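PDB 2ISM: putative oxidoreductase from Thermus thermophilus, which belongs to the glucose/sorbosone dehydrogenase family of beta-propeller proteins and binds a calcium ion in this structure. Local coordinates for residues Y281-V294 with R306-V320. Sequence-based numbering, arbitrary orientation.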
loop_
_atom_site.group_PDB
_atom_site.type_symbol
_atom_site.label_atom_id
_atom_site.label_comp_id
_atom_site.label_asym_id
_atom_site.label_seq_id
_atom_site.Cartn_x
_atom_site.Cartn_y
_atom_site.Cartn_z
ATOM N N TYR B 281 1.712 -6.918 -8.950
ATOM C CA TYR B 281 2.029 -8.211 -8.351
ATOM C C TYR B 281 1.467 -9.346 -9.189
ATOM O O TYR B 281 0.332 -9.275 -9.653
ATOM C CB TYR B 281 1.463 -8.283 -6.934
ATOM C CG TYR B 281 2.216 -7.428 -5.942
ATOM C CD1 TYR B 281 2.983 -8.013 -4.932
ATOM C CD2 TYR B 281 2.180 -6.036 -6.020
ATOM C CE1 TYR B 281 3.694 -7.236 -4.024
ATOM C CE2 TYR B 281 2.890 -5.247 -5.116
ATOM C CZ TYR B 281 3.644 -5.856 -4.121
ATOM O OH TYR B 281 4.345 -5.088 -3.224
ATOM N N VAL B 282 2.261 -10.396 -9.371
ATOM C CA VAL B 282 1.840 -11.536 -10.171
ATOM C C VAL B 282 2.015 -12.846 -9.411
ATOM O O VAL B 282 3.130 -13.209 -9.042
ATOM C CB VAL B 282 2.650 -11.613 -11.486
ATOM C CG1 VAL B 282 2.169 -12.786 -12.338
ATOM C CG2 VAL B 282 2.509 -10.307 -12.248
ATOM N N ALA B 283 0.908 -13.548 -9.182
ATOM C CA ALA B 283 0.947 -14.823 -8.476
ATOM C C ALA B 283 1.588 -15.874 -9.374
ATOM O O ALA B 283 1.280 -15.958 -10.562
ATOM C CB ALA B 283 -0.469 -15.257 -8.087
ATOM N N GLY B 284 2.483 -16.668 -8.799
ATOM C CA GLY B 284 3.146 -17.694 -9.571
ATOM C C GLY B 284 2.696 -19.079 -9.154
ATOM O O GLY B 284 2.701 -19.428 -7.972
ATOM N N LEU B 285 2.283 -19.872 -10.133
ATOM C CA LEU B 285 1.858 -21.228 -9.856
ATOM C C LEU B 285 2.965 -22.277 -9.751
ATOM O O LEU B 285 3.138 -22.893 -8.694
ATOM C CB LEU B 285 0.929 -21.733 -10.977
ATOM C CG LEU B 285 -0.470 -21.100 -10.930
ATOM C CD1 LEU B 285 -1.266 -21.401 -12.208
ATOM C CD2 LEU B 285 -1.201 -21.639 -9.702
ATOM N N ARG B 286 3.730 -22.467 -10.818
ATOM C CA ARG B 286 4.803 -23.464 -10.810
ATOM C C ARG B 286 5.990 -22.816 -10.096
ATOM O O ARG B 286 6.762 -23.503 -9.432
ATOM C CB ARG B 286 5.213 -23.851 -12.230
ATOM C CG ARG B 286 6.240 -24.975 -12.284
ATOM C CD ARG B 286 6.400 -25.493 -13.704
ATOM N NE ARG B 286 6.944 -24.475 -14.596
ATOM C CZ ARG B 286 6.668 -24.396 -15.893
ATOM N NH1 ARG B 286 5.847 -25.276 -16.454
ATOM N NH2 ARG B 286 7.215 -23.437 -16.630
ATOM N N GLY B 287 6.136 -21.499 -10.241
ATOM C CA GLY B 287 7.242 -20.796 -9.600
ATOM C C GLY B 287 7.078 -20.673 -8.094
ATOM O O GLY B 287 8.010 -20.282 -7.385
ATOM N N GLN B 288 5.881 -20.999 -7.610
ATOM C CA GLN B 288 5.566 -20.949 -6.183
ATOM C C GLN B 288 6.017 -19.654 -5.501
ATOM O O GLN B 288 6.666 -19.685 -4.454
ATOM C CB GLN B 288 6.197 -22.148 -5.470
ATOM C CG GLN B 288 5.643 -23.496 -5.918
ATOM C CD GLN B 288 6.305 -24.660 -5.207
ATOM O OE1 GLN B 288 6.435 -24.661 -3.982
ATOM N NE2 GLN B 288 6.724 -25.661 -5.970
ATOM N N ALA B 289 5.650 -18.518 -6.081
ATOM C CA ALA B 289 6.041 -17.241 -5.515
ATOM C C ALA B 289 5.156 -16.109 -6.004
ATOM O O ALA B 289 4.468 -16.232 -7.017
ATOM C CB ALA B 289 7.493 -16.945 -5.877
ATOM N N LEU B 290 5.182 -15.008 -5.264
ATOM C CA LEU B 290 4.426 -13.819 -5.623
ATOM C C LEU B 290 5.491 -12.820 -6.051
ATOM O O LEU B 290 6.335 -12.431 -5.244
ATOM C CB LEU B 290 3.669 -13.276 -4.411
ATOM C CG LEU B 290 2.872 -11.990 -4.649
ATOM C CD1 LEU B 290 1.728 -12.261 -5.627
ATOM C CD2 LEU B 290 2.329 -11.478 -3.326
ATOM N N LEU B 291 5.472 -12.424 -7.318
ATOM C CA LEU B 291 6.462 -11.480 -7.811
ATOM C C LEU B 291 5.922 -10.061 -7.863
ATOM O O LEU B 291 4.724 -9.837 -8.054
ATOM C CB LEU B 291 6.956 -11.897 -9.198
ATOM C CG LEU B 291 7.570 -13.298 -9.309
ATOM C CD1 LEU B 291 8.071 -13.524 -10.726
ATOM C CD2 LEU B 291 8.706 -13.452 -8.313
ATOM N N ARG B 292 6.826 -9.109 -7.670
ATOM C CA ARG B 292 6.501 -7.692 -7.692
ATOM C C ARG B 292 7.196 -7.100 -8.912
ATOM O O ARG B 292 8.415 -7.206 -9.050
ATOM C CB ARG B 292 7.021 -7.015 -6.418
ATOM C CG ARG B 292 6.816 -5.509 -6.374
ATOM C CD ARG B 292 7.601 -4.852 -5.236
ATOM N NE ARG B 292 7.110 -5.237 -3.915
ATOM C CZ ARG B 292 7.752 -6.048 -3.080
ATOM N NH1 ARG B 292 8.926 -6.569 -3.419
ATOM N NH2 ARG B 292 7.217 -6.341 -1.900
ATOM N N LEU B 293 6.418 -6.507 -9.813
ATOM C CA LEU B 293 6.978 -5.892 -11.009
ATOM C C LEU B 293 6.998 -4.380 -10.813
ATOM O O LEU B 293 5.954 -3.758 -10.619
ATOM C CB LEU B 293 6.148 -6.247 -12.250
ATOM C CG LEU B 293 6.414 -7.580 -12.955
ATOM C CD1 LEU B 293 6.238 -8.742 -11.993
ATOM C CD2 LEU B 293 5.464 -7.715 -14.131
ATOM N N VAL B 294 8.192 -3.799 -10.841
ATOM C CA VAL B 294 8.341 -2.361 -10.669
ATOM C C VAL B 294 8.251 -1.718 -12.043
ATOM O O VAL B 294 9.072 -1.987 -12.921
ATOM C CB VAL B 294 9.698 -2.014 -10.025
ATOM C CG1 VAL B 294 9.773 -0.521 -9.751
ATOM C CG2 VAL B 294 9.876 -2.808 -8.737
ATOM N N ARG B 306 12.385 -3.539 -12.653
ATOM C CA ARG B 306 12.924 -4.708 -11.974
ATOM C C ARG B 306 11.821 -5.610 -11.432
ATOM O O ARG B 306 10.684 -5.179 -11.234
ATOM C CB ARG B 306 13.840 -4.277 -10.822
ATOM C CG ARG B 306 13.148 -3.460 -9.739
ATOM C CD ARG B 306 14.080 -3.201 -8.558
ATOM N NE ARG B 306 13.424 -2.454 -7.489
ATOM C CZ ARG B 306 13.101 -1.167 -7.561
ATOM N NH1 ARG B 306 13.379 -0.467 -8.653
ATOM N NH2 ARG B 306 12.490 -0.579 -6.541
ATOM N N VAL B 307 12.173 -6.868 -11.203
ATOM C CA VAL B 307 11.243 -7.854 -10.672
ATOM C C VAL B 307 11.793 -8.342 -9.337
ATOM O O VAL B 307 12.969 -8.692 -9.236
ATOM C CB VAL B 307 11.101 -9.052 -11.636
ATOM C CG1 VAL B 307 10.111 -10.064 -11.074
ATOM C CG2 VAL B 307 10.643 -8.561 -13.001
ATOM N N GLU B 308 10.945 -8.356 -8.313
ATOM C CA GLU B 308 11.356 -8.799 -6.985
ATOM C C GLU B 308 10.385 -9.835 -6.436
ATOM O O GLU B 308 9.215 -9.855 -6.804
ATOM C CB GLU B 308 11.405 -7.608 -6.023
ATOM C CG GLU B 308 12.136 -6.385 -6.574
ATOM C CD GLU B 308 12.142 -5.214 -5.605
ATOM O OE1 GLU B 308 11.089 -4.937 -4.994
ATOM O OE2 GLU B 308 13.197 -4.559 -5.465
ATOM N N THR B 309 10.874 -10.698 -5.552
ATOM C CA THR B 309 10.020 -11.707 -4.940
ATOM C C THR B 309 9.387 -11.091 -3.700
ATOM O O THR B 309 10.091 -10.641 -2.797
ATOM C CB THR B 309 10.820 -12.953 -4.531
ATOM O OG1 THR B 309 11.319 -13.603 -5.705
ATOM C CG2 THR B 309 9.940 -13.924 -3.752
ATOM N N ALA B 310 8.059 -11.063 -3.664
ATOM C CA ALA B 310 7.335 -10.486 -2.536
ATOM C C ALA B 310 6.865 -11.543 -1.543
ATOM O O ALA B 310 6.602 -11.241 -0.379
ATOM C CB ALA B 310 6.142 -9.679 -3.040
ATOM N N LEU B 311 6.746 -12.783 -2.006
ATOM C CA LEU B 311 6.315 -13.871 -1.137
ATOM C C LEU B 311 6.808 -15.213 -1.668
ATOM O O LEU B 311 6.802 -15.452 -2.872
ATOM C CB LEU B 311 4.786 -13.904 -1.032
ATOM C CG LEU B 311 4.229 -14.959 -0.072
ATOM C CD1 LEU B 311 4.557 -14.541 1.350
ATOM C CD2 LEU B 311 2.718 -15.110 -0.252
ATOM N N SER B 312 7.235 -16.085 -0.762
ATOM C CA SER B 312 7.717 -17.408 -1.146
ATOM C C SER B 312 7.680 -18.326 0.063
ATOM O O SER B 312 7.686 -17.858 1.200
ATOM C CB SER B 312 9.145 -17.323 -1.687
ATOM O OG SER B 312 10.033 -16.844 -0.698
ATOM N N GLY B 313 7.638 -19.631 -0.189
ATOM C CA GLY B 313 7.599 -20.597 0.893
ATOM C C GLY B 313 6.199 -21.076 1.229
ATOM O O GLY B 313 5.993 -21.725 2.254
ATOM N N PHE B 314 5.234 -20.768 0.366
ATOM C CA PHE B 314 3.847 -21.170 0.604
ATOM C C PHE B 314 3.278 -22.073 -0.489
ATOM O O PHE B 314 2.101 -22.429 -0.459
ATOM C CB PHE B 314 2.971 -19.924 0.740
ATOM C CG PHE B 314 3.248 -19.128 1.978
ATOM C CD1 PHE B 314 2.494 -19.330 3.130
ATOM C CD2 PHE B 314 4.292 -18.208 2.010
ATOM C CE1 PHE B 314 2.775 -18.626 4.302
ATOM C CE2 PHE B 314 4.583 -17.498 3.177
ATOM C CZ PHE B 314 3.823 -17.708 4.323
ATOM N N GLY B 315 4.119 -22.442 -1.450
ATOM C CA GLY B 315 3.666 -23.295 -2.532
ATOM C C GLY B 315 3.114 -22.502 -3.704
ATOM O O GLY B 315 3.393 -21.309 -3.853
ATOM N N ARG B 316 2.322 -23.173 -4.533
ATOM C CA ARG B 316 1.724 -22.560 -5.716
ATOM C C ARG B 316 0.726 -21.464 -5.340
ATOM O O ARG B 316 -0.105 -21.648 -4.454
ATOM C CB ARG B 316 1.023 -23.643 -6.544
ATOM C CG ARG B 316 1.953 -24.748 -7.027
ATOM C CD ARG B 316 1.174 -25.975 -7.485
ATOM N NE ARG B 316 0.268 -25.697 -8.598
ATOM C CZ ARG B 316 0.654 -25.546 -9.862
ATOM N NH1 ARG B 316 1.938 -25.640 -10.186
ATOM N NH2 ARG B 316 -0.248 -25.308 -10.805
ATOM N N LEU B 317 0.816 -20.321 -6.013
ATOM C CA LEU B 317 -0.094 -19.209 -5.742
ATOM C C LEU B 317 -0.954 -18.773 -6.925
ATOM O O LEU B 317 -0.426 -18.372 -7.963
ATOM C CB LEU B 317 0.700 -17.942 -5.404
ATOM C CG LEU B 317 1.718 -18.082 -4.259
ATOM C CD1 LEU B 317 2.321 -16.721 -3.938
ATOM C CD2 LEU B 317 1.038 -18.659 -3.021
ATOM N N ARG B 318 -2.275 -18.845 -6.772
ATOM C CA ARG B 318 -3.177 -18.487 -7.865
ATOM C C ARG B 318 -4.020 -17.213 -7.949
ATOM O O ARG B 318 -4.013 -16.528 -8.973
ATOM C CB ARG B 318 -4.204 -19.627 -7.890
ATOM C CG ARG B 318 -5.070 -19.657 -9.142
ATOM C CD ARG B 318 -5.969 -20.890 -9.168
ATOM N NE ARG B 318 -5.259 -22.121 -9.523
ATOM C CZ ARG B 318 -4.917 -22.462 -10.763
ATOM N NH1 ARG B 318 -5.213 -21.664 -11.778
ATOM N NH2 ARG B 318 -4.298 -23.615 -10.995
ATOM N N GLU B 319 -4.744 -16.897 -6.880
ATOM C CA GLU B 319 -5.583 -15.701 -6.861
ATOM C C GLU B 319 -4.789 -14.630 -6.114
ATOM O O GLU B 319 -3.970 -14.934 -5.248
ATOM C CB GLU B 319 -6.927 -15.929 -6.149
ATOM C CG GLU B 319 -7.692 -14.644 -5.771
ATOM C CD GLU B 319 -8.240 -13.884 -6.974
ATOM O OE1 GLU B 319 -7.448 -13.530 -7.870
ATOM O OE2 GLU B 319 -9.468 -13.634 -7.019
ATOM N N VAL B 320 -5.026 -13.374 -6.474
ATOM C CA VAL B 320 -4.385 -12.241 -5.820
ATOM C C VAL B 320 -5.254 -11.014 -6.067
ATOM O O VAL B 320 -5.491 -10.624 -7.211
ATOM C CB VAL B 320 -2.932 -12.000 -6.336
ATOM C CG1 VAL B 320 -2.902 -11.951 -7.845
ATOM C CG2 VAL B 320 -2.385 -10.702 -5.753
HETATM O O HOH W 1 4.832 -19.530 -2.273
HETATM O O HOH W 2 8.450 -20.842 -2.521
#
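Strands 289-294 and 306-312 pair antiparallel, and a classic beta bulge interrupts the register where A310 and L311 both face L290. L290 O accepts from A310 N at 2.7 Å and from L311 N at 3.3 Å. L290 N returns a bond to L311 O. R292 and E308 form a regular hydrogen-bonded pair. Past the turn, L317 N donates to G284 O (2.9 Å), which ties in strand 317-320. Two waters bridge Q288 O to the 313-315 loop.

On one face of the hairpin, R292 NH1 forms a salt bridge with E308 OE1 at 3.1 Å; the hydrogen bond within it is weak and bent. The guanidinium and carboxylate planes are nearly perpendicular (87°). A bend at chi3 (-67°) lets R292 NE donate to Y281 OH. A310 CB lies over one face of this guanidinium and also meets the edge of the Y281 ring, 3.6 Å from CE1. E308 OE2 takes R306 NE at 2.9 Å, so one carboxylate links two arginines. V294 CG2 sits over the centre of the R306 guanidinium. Farther along, L290 CB packs on L311 CB (3.6 Å) and L317 CD1. L285 CD2 lies over a face of the R318 guanidinium, which bonds S333 OG through NE and shares D336 with R316.

Strands 279-284, 289-298 and 301-312 belong to one four-stranded propeller blade. Strand 317-322 edges the next blade. Y281 and L290 reach across to L328 of strand 328-332, which V320 touches from within its own blade.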